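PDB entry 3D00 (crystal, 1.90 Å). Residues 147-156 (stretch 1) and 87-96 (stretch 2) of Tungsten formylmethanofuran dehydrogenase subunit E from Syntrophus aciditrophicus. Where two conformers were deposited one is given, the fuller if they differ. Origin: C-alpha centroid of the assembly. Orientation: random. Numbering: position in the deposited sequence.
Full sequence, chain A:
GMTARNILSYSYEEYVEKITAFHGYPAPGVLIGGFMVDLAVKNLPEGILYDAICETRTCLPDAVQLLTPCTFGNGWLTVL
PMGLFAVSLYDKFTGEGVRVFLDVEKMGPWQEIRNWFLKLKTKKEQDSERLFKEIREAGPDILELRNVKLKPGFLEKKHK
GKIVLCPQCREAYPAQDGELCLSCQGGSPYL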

ATOM      1  N   ASN A 147     -15.933 -16.225   9.772  1.00 37.52           N
ATOM      2  CA  ASN A 147     -16.810 -15.083   9.535  1.00 38.11           C
ATOM      3  C   ASN A 147     -16.559 -13.949  10.531  1.00 38.86           C
ATOM      4  O   ASN A 147     -16.415 -14.185  11.748  1.00 39.44           O
ATOM      5  CB  ASN A 147     -18.282 -15.518   9.595  1.00 39.66           C
ATOM      6  CG  ASN A 147     -18.611 -16.535   8.537  1.00 39.85           C
ATOM      7  OD1 ASN A 147     -17.989 -16.527   7.454  1.00 39.98           O
ATOM      8  ND2 ASN A 147     -19.567 -17.431   8.834  1.00 40.88           N
ATOM      9  N   VAL A 148     -16.513 -12.717  10.014  1.00 37.69           N
ATOM     10  CA  VAL A 148     -16.312 -11.540  10.845  1.00 37.35           C
ATOM     11  C   VAL A 148     -17.271 -10.412  10.450  1.00 35.86           C
ATOM     12  O   VAL A 148     -17.781 -10.380   9.342  1.00 35.21           O
ATOM     13  CB  VAL A 148     -14.825 -11.039  10.789  1.00 36.96           C
ATOM     14  CG1 VAL A 148     -13.870 -12.098  11.327  1.00 37.15           C
ATOM     15  CG2 VAL A 148     -14.411 -10.559   9.368  1.00 36.15           C
ATOM     16  N   LYS A 149     -17.504  -9.488  11.368  1.00 36.20           N
ATOM     17  CA  LYS A 149     -18.143  -8.222  11.044  1.00 35.37           C
ATOM     18  C   LYS A 149     -17.282  -7.080  11.581  1.00 37.06           C
ATOM     19  O   LYS A 149     -16.805  -7.103  12.717  1.00 35.68           O
ATOM     20  CB  LYS A 149     -19.531  -8.162  11.625  1.00 35.22           C
ATOM     21  CG  LYS A 149     -20.310  -6.883  11.322  1.00 36.41           C
ATOM     22  N   LEU A 150     -17.055  -6.085  10.733  1.00 39.06           N
ATOM     23  CA  LEU A 150     -16.194  -4.980  11.094  1.00 40.42           C
ATOM     24  C   LEU A 150     -16.857  -4.087  12.159  1.00 39.68           C
ATOM     25  O   LEU A 150     -18.082  -3.973  12.230  1.00 38.83           O
ATOM     26  CB  LEU A 150     -15.770  -4.177   9.847  1.00 42.13           C
ATOM     27  CG  LEU A 150     -14.629  -4.802   9.039  1.00 43.52           C
ATOM     28  CD1 LEU A 150     -13.276  -4.647   9.747  1.00 44.15           C
ATOM     29  CD2 LEU A 150     -14.860  -6.309   8.698  1.00 44.12           C
ATOM     30  N   LYS A 151     -16.006  -3.502  13.000  1.00 40.82           N
ATOM     31  CA  LYS A 151     -16.406  -2.479  13.972  1.00 43.50           C
ATOM     32  C   LYS A 151     -16.918  -1.242  13.224  1.00 44.75           C
ATOM     33  O   LYS A 151     -16.385  -0.909  12.182  1.00 45.93           O
ATOM     34  CB  LYS A 151     -15.217  -2.106  14.889  1.00 43.01           C
ATOM     35  CG  LYS A 151     -15.006  -3.068  16.095  1.00 43.11           C
ATOM     36  CD  LYS A 151     -13.716  -2.781  16.877  1.00 42.82           C
ATOM     37  CE  LYS A 151     -13.440  -3.880  17.931  1.00 43.39           C
ATOM     38  N   PRO A 152     -17.963  -0.573  13.744  1.00 46.84           N
ATOM     39  CA  PRO A 152     -18.461   0.698  13.173  1.00 47.63           C
ATOM     40  C   PRO A 152     -17.418   1.707  12.629  1.00 48.94           C
ATOM     41  O   PRO A 152     -17.607   2.229  11.544  1.00 49.55           O
ATOM     42  CB  PRO A 152     -19.241   1.295  14.330  1.00 47.41           C
ATOM     43  CG  PRO A 152     -19.825   0.101  15.024  1.00 47.11           C
ATOM     44  CD  PRO A 152     -18.784  -1.000  14.900  1.00 47.44           C
ATOM     45  N   GLY A 153     -16.313   1.944  13.332  1.00 49.77           N
ATOM     46  CA  GLY A 153     -15.326   2.934  12.904  1.00 48.95           C
ATOM     47  C   GLY A 153     -14.691   2.666  11.553  1.00 50.17           C
ATOM     48  O   GLY A 153     -14.164   3.590  10.904  1.00 52.18           O
ATOM     49  N   PHE A 154     -14.740   1.414  11.107  1.00 48.89           N
ATOM     50  CA  PHE A 154     -14.183   1.051   9.812  1.00 49.04           C
ATOM     51  C   PHE A 154     -15.113   1.299   8.642  1.00 49.04           C
ATOM     52  O   PHE A 154     -14.727   1.065   7.500  1.00 50.83           O
ATOM     53  CB  PHE A 154     -13.715  -0.414   9.827  1.00 49.08           C
ATOM     54  CG  PHE A 154     -12.415  -0.573  10.518  1.00 49.09           C
ATOM     55  CD1 PHE A 154     -12.359  -0.598  11.908  1.00 49.68           C
ATOM     56  CD2 PHE A 154     -11.237  -0.567   9.807  1.00 49.10           C
ATOM     57  CE1 PHE A 154     -11.133  -0.681  12.584  1.00 49.82           C
ATOM     58  CE2 PHE A 154     -10.038  -0.646  10.474  1.00 49.92           C
ATOM     59  CZ  PHE A 154      -9.992  -0.688  11.884  1.00 48.78           C
ATOM     60  N   LEU A 155     -16.335   1.738   8.925  1.00 47.30           N
ATOM     61  CA  LEU A 155     -17.339   1.990   7.909  1.00 46.69           C
ATOM     62  C   LEU A 155     -17.869   3.414   8.130  1.00 47.21           C
ATOM     63  O   LEU A 155     -19.047   3.701   7.897  1.00 47.94           O
ATOM     64  CB  LEU A 155     -18.472   0.964   8.046  1.00 46.37           C
ATOM     65  CG  LEU A 155     -18.164  -0.542   8.091  1.00 45.69           C
ATOM     66  CD1 LEU A 155     -19.393  -1.303   8.558  1.00 44.75           C
ATOM     67  CD2 LEU A 155     -17.716  -1.046   6.727  1.00 45.49           C
ATOM     68  N   GLU A 156     -17.015   4.307   8.617  1.00 47.55           N
ATOM     69  CA  GLU A 156     -17.457   5.686   8.907  1.00 48.15           C
ATOM     70  C   GLU A 156     -17.550   6.469   7.585  1.00 47.59           C
ATOM     71  O   GLU A 156     -16.834   6.163   6.617  1.00 45.58           O
ATOM     72  CB  GLU A 156     -16.492   6.381   9.897  1.00 48.73           C
ATOM     73  CG  GLU A 156     -14.985   6.272   9.533  1.00 48.73           C
TER
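Stretch 2, residues 87-96: VSLYDKFTGE

The contact turns on a glycine: Gly95, at phi/psi 80/1, packs its bare CA 3.8 Å from Leu155 CD1, where an ideal CB would lie only 2.7 Å from that same methyl and would also jam against the carbonyl O of Thr94. Its own carbonyl provides the one hydrogen bond between the stretches, from Leu150 N to Gly95 O (2.9 Å, 163° at the hydrogen). Stretch 2 enters in the middle of a strand that continues to Asp91, then turns back on itself, with Gly95 N donating to Asp91 O (2.7 Å) and Asp91 N to Glu96 O (2.8 Å). The returning Glu96 lies antiparallel to Lys149 as a non-hydrogen-bonded pair, CA to CA 4.4 Å, with both side chains on the same face of the sheet. Within the pair each CA-H meets a carbonyl O of the other stretch: Lys149 CA lies 3.3 Å from Gly95 O, and Glu96 CA 3.6 Å from Val148 O.

Beyond the strand of stretch 1, the leucines pack against Tyr90. Leu150 sits over one face of its ring, CG 4.0 Å from the centroid and 7° off the normal, while Leu150 CD2 comes within 3.7 Å of Tyr90 CG. After the 3-10 segment 152-154, Leu155 returns to the same tyrosine, approaching obliquely with CD2 3.8 Å from Tyr90 CE2.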

ATOM      1  N   VAL A  87      -5.804 -11.750   6.521  1.00 39.87           N
ATOM      2  CA  VAL A  87      -6.484 -10.782   5.668  1.00 37.91           C
ATOM      3  C   VAL A  87      -7.972 -11.027   5.843  1.00 36.44           C
ATOM      4  O   VAL A  87      -8.377 -12.161   6.019  1.00 37.14           O
ATOM      5  CB  VAL A  87      -6.092 -10.989   4.146  1.00 37.74           C
ATOM      6  CG1 VAL A  87      -6.267 -12.491   3.732  1.00 36.86           C
ATOM      7  CG2 VAL A  87      -6.933 -10.062   3.213  1.00 37.14           C
ATOM      8  N   SER A  88      -8.760  -9.954   5.837  1.00 35.20           N
ATOM      9  CA  SER A  88     -10.193 -10.066   5.710  0.50 35.35           C
ATOM     10  C   SER A  88     -10.647  -9.304   4.483  1.00 35.21           C
ATOM     11  O   SER A  88     -10.067  -8.247   4.119  1.00 36.61           O
ATOM     12  CB  SER A  88     -10.919  -9.552   6.949  0.50 35.32           C
ATOM     13  OG  SER A  88     -10.773  -8.164   7.080  0.50 34.80           O
ATOM     14  N   LEU A  89     -11.662  -9.869   3.830  1.00 34.81           N
ATOM     15  CA  LEU A  89     -12.393  -9.224   2.749  1.00 33.72           C
ATOM     16  C   LEU A  89     -13.811  -9.028   3.273  1.00 34.11           C
ATOM     17  O   LEU A  89     -14.361  -9.941   3.871  1.00 33.84           O
ATOM     18  CB  LEU A  89     -12.363 -10.091   1.487  1.00 32.04           C
ATOM     19  CG  LEU A  89     -10.954 -10.363   0.920  1.00 32.65           C
ATOM     20  CD1 LEU A  89     -11.090 -11.110  -0.349  1.00 30.06           C
ATOM     21  CD2 LEU A  89     -10.115  -9.124   0.688  1.00 32.13           C
ATOM     22  N   TYR A  90     -14.387  -7.840   3.134  1.00 33.75           N
ATOM     23  CA  TYR A  90     -15.697  -7.604   3.693  1.00 35.91           C
ATOM     24  C   TYR A  90     -16.608  -6.794   2.769  1.00 36.15           C
ATOM     25  O   TYR A  90     -16.123  -6.021   1.953  1.00 35.15           O
ATOM     26  CB  TYR A  90     -15.592  -6.972   5.070  1.00 37.62           C
ATOM     27  CG  TYR A  90     -14.926  -5.638   5.091  1.00 38.81           C
ATOM     28  CD1 TYR A  90     -13.535  -5.537   5.167  1.00 38.20           C
ATOM     29  CD2 TYR A  90     -15.677  -4.460   5.034  1.00 39.31           C
ATOM     30  CE1 TYR A  90     -12.906  -4.308   5.203  1.00 38.11           C
ATOM     31  CE2 TYR A  90     -15.041  -3.190   5.035  1.00 39.12           C
ATOM     32  CZ  TYR A  90     -13.660  -3.130   5.132  1.00 39.20           C
ATOM     33  OH  TYR A  90     -13.015  -1.909   5.133  1.00 39.48           O
ATOM     34  N   ASP A  91     -17.922  -7.014   2.888  1.00 36.19           N
ATOM     35  CA  ASP A  91     -18.933  -6.234   2.145  1.00 37.42           C
ATOM     36  C   ASP A  91     -18.841  -4.769   2.594  1.00 39.10           C
ATOM     37  O   ASP A  91     -18.992  -4.456   3.773  1.00 39.21           O
ATOM     38  CB  ASP A  91     -20.346  -6.771   2.395  1.00 37.39           C
ATOM     39  CG  ASP A  91     -21.408  -6.180   1.439  1.00 38.11           C
ATOM     40  OD1 ASP A  91     -21.434  -4.950   1.232  1.00 37.38           O
ATOM     41  OD2 ASP A  91     -22.244  -6.961   0.901  1.00 38.36           O
ATOM     42  N   LYS A  92     -18.584  -3.890   1.633  1.00 40.48           N
ATOM     43  CA  LYS A  92     -18.416  -2.462   1.892  1.00 43.31           C
ATOM     44  C   LYS A  92     -19.647  -1.790   2.489  1.00 42.22           C
ATOM     45  O   LYS A  92     -19.519  -0.794   3.191  1.00 42.54           O
ATOM     46  CB  LYS A  92     -18.083  -1.773   0.581  1.00 45.27           C
ATOM     47  CG  LYS A  92     -17.393  -0.500   0.772  1.00 48.13           C
ATOM     48  CD  LYS A  92     -16.972   0.045  -0.555  1.00 49.37           C
ATOM     49  CE  LYS A  92     -15.946   1.131  -0.394  1.00 50.11           C
ATOM     50  NZ  LYS A  92     -14.805   0.860  -1.300  1.00 51.53           N
ATOM     51  N   PHE A  93     -20.829  -2.336   2.208  1.00 40.72           N
ATOM     52  CA  PHE A  93     -22.093  -1.764   2.661  1.00 40.81           C
ATOM     53  C   PHE A  93     -22.452  -2.201   4.080  1.00 39.88           C
ATOM     54  O   PHE A  93     -22.965  -1.422   4.874  1.00 39.54           O
ATOM     55  CB  PHE A  93     -23.230  -2.142   1.670  1.00 42.29           C
ATOM     56  CG  PHE A  93     -23.052  -1.528   0.279  1.00 42.65           C
ATOM     57  CD1 PHE A  93     -23.536  -0.274  -0.005  1.00 43.20           C
ATOM     58  CD2 PHE A  93     -22.363  -2.195  -0.713  1.00 43.07           C
ATOM     59  CE1 PHE A  93     -23.345   0.293  -1.273  1.00 44.03           C
ATOM     60  CE2 PHE A  93     -22.173  -1.646  -1.963  1.00 42.61           C
ATOM     61  CZ  PHE A  93     -22.657  -0.414  -2.248  1.00 43.44           C
ATOM     62  N   THR A  94     -22.159  -3.455   4.401  1.00 39.34           N
ATOM     63  CA  THR A  94     -22.643  -4.074   5.626  1.00 37.61           C
ATOM     64  C   THR A  94     -21.512  -4.300   6.627  1.00 37.66           C
ATOM     65  O   THR A  94     -21.744  -4.335   7.824  1.00 38.59           O
ATOM     66  CB  THR A  94     -23.362  -5.405   5.304  1.00 36.64           C
ATOM     67  OG1 THR A  94     -22.431  -6.350   4.772  1.00 35.68           O
ATOM     68  CG2 THR A  94     -24.486  -5.198   4.268  1.00 36.44           C
ATOM     69  N   GLY A  95     -20.285  -4.455   6.139  1.00 37.58           N
ATOM     70  CA  GLY A  95     -19.151  -4.802   7.004  1.00 36.24           C
ATOM     71  C   GLY A  95     -19.013  -6.276   7.384  1.00 36.04           C
ATOM     72  O   GLY A  95     -18.100  -6.635   8.128  1.00 36.09           O
ATOM     73  N   GLU A  96     -19.919  -7.121   6.878  1.00 35.54           N
ATOM     74  CA  GLU A  96     -19.852  -8.548   7.052  1.00 36.04           C
ATOM     75  C   GLU A  96     -18.815  -9.097   6.059  1.00 35.86           C
ATOM     76  O   GLU A  96     -18.829  -8.761   4.871  1.00 34.45           O
ATOM     77  CB  GLU A  96     -21.235  -9.203   6.806  1.00 36.55           C
ATOM     78  CG  GLU A  96     -22.320  -8.989   7.893  1.00 36.81           C
TER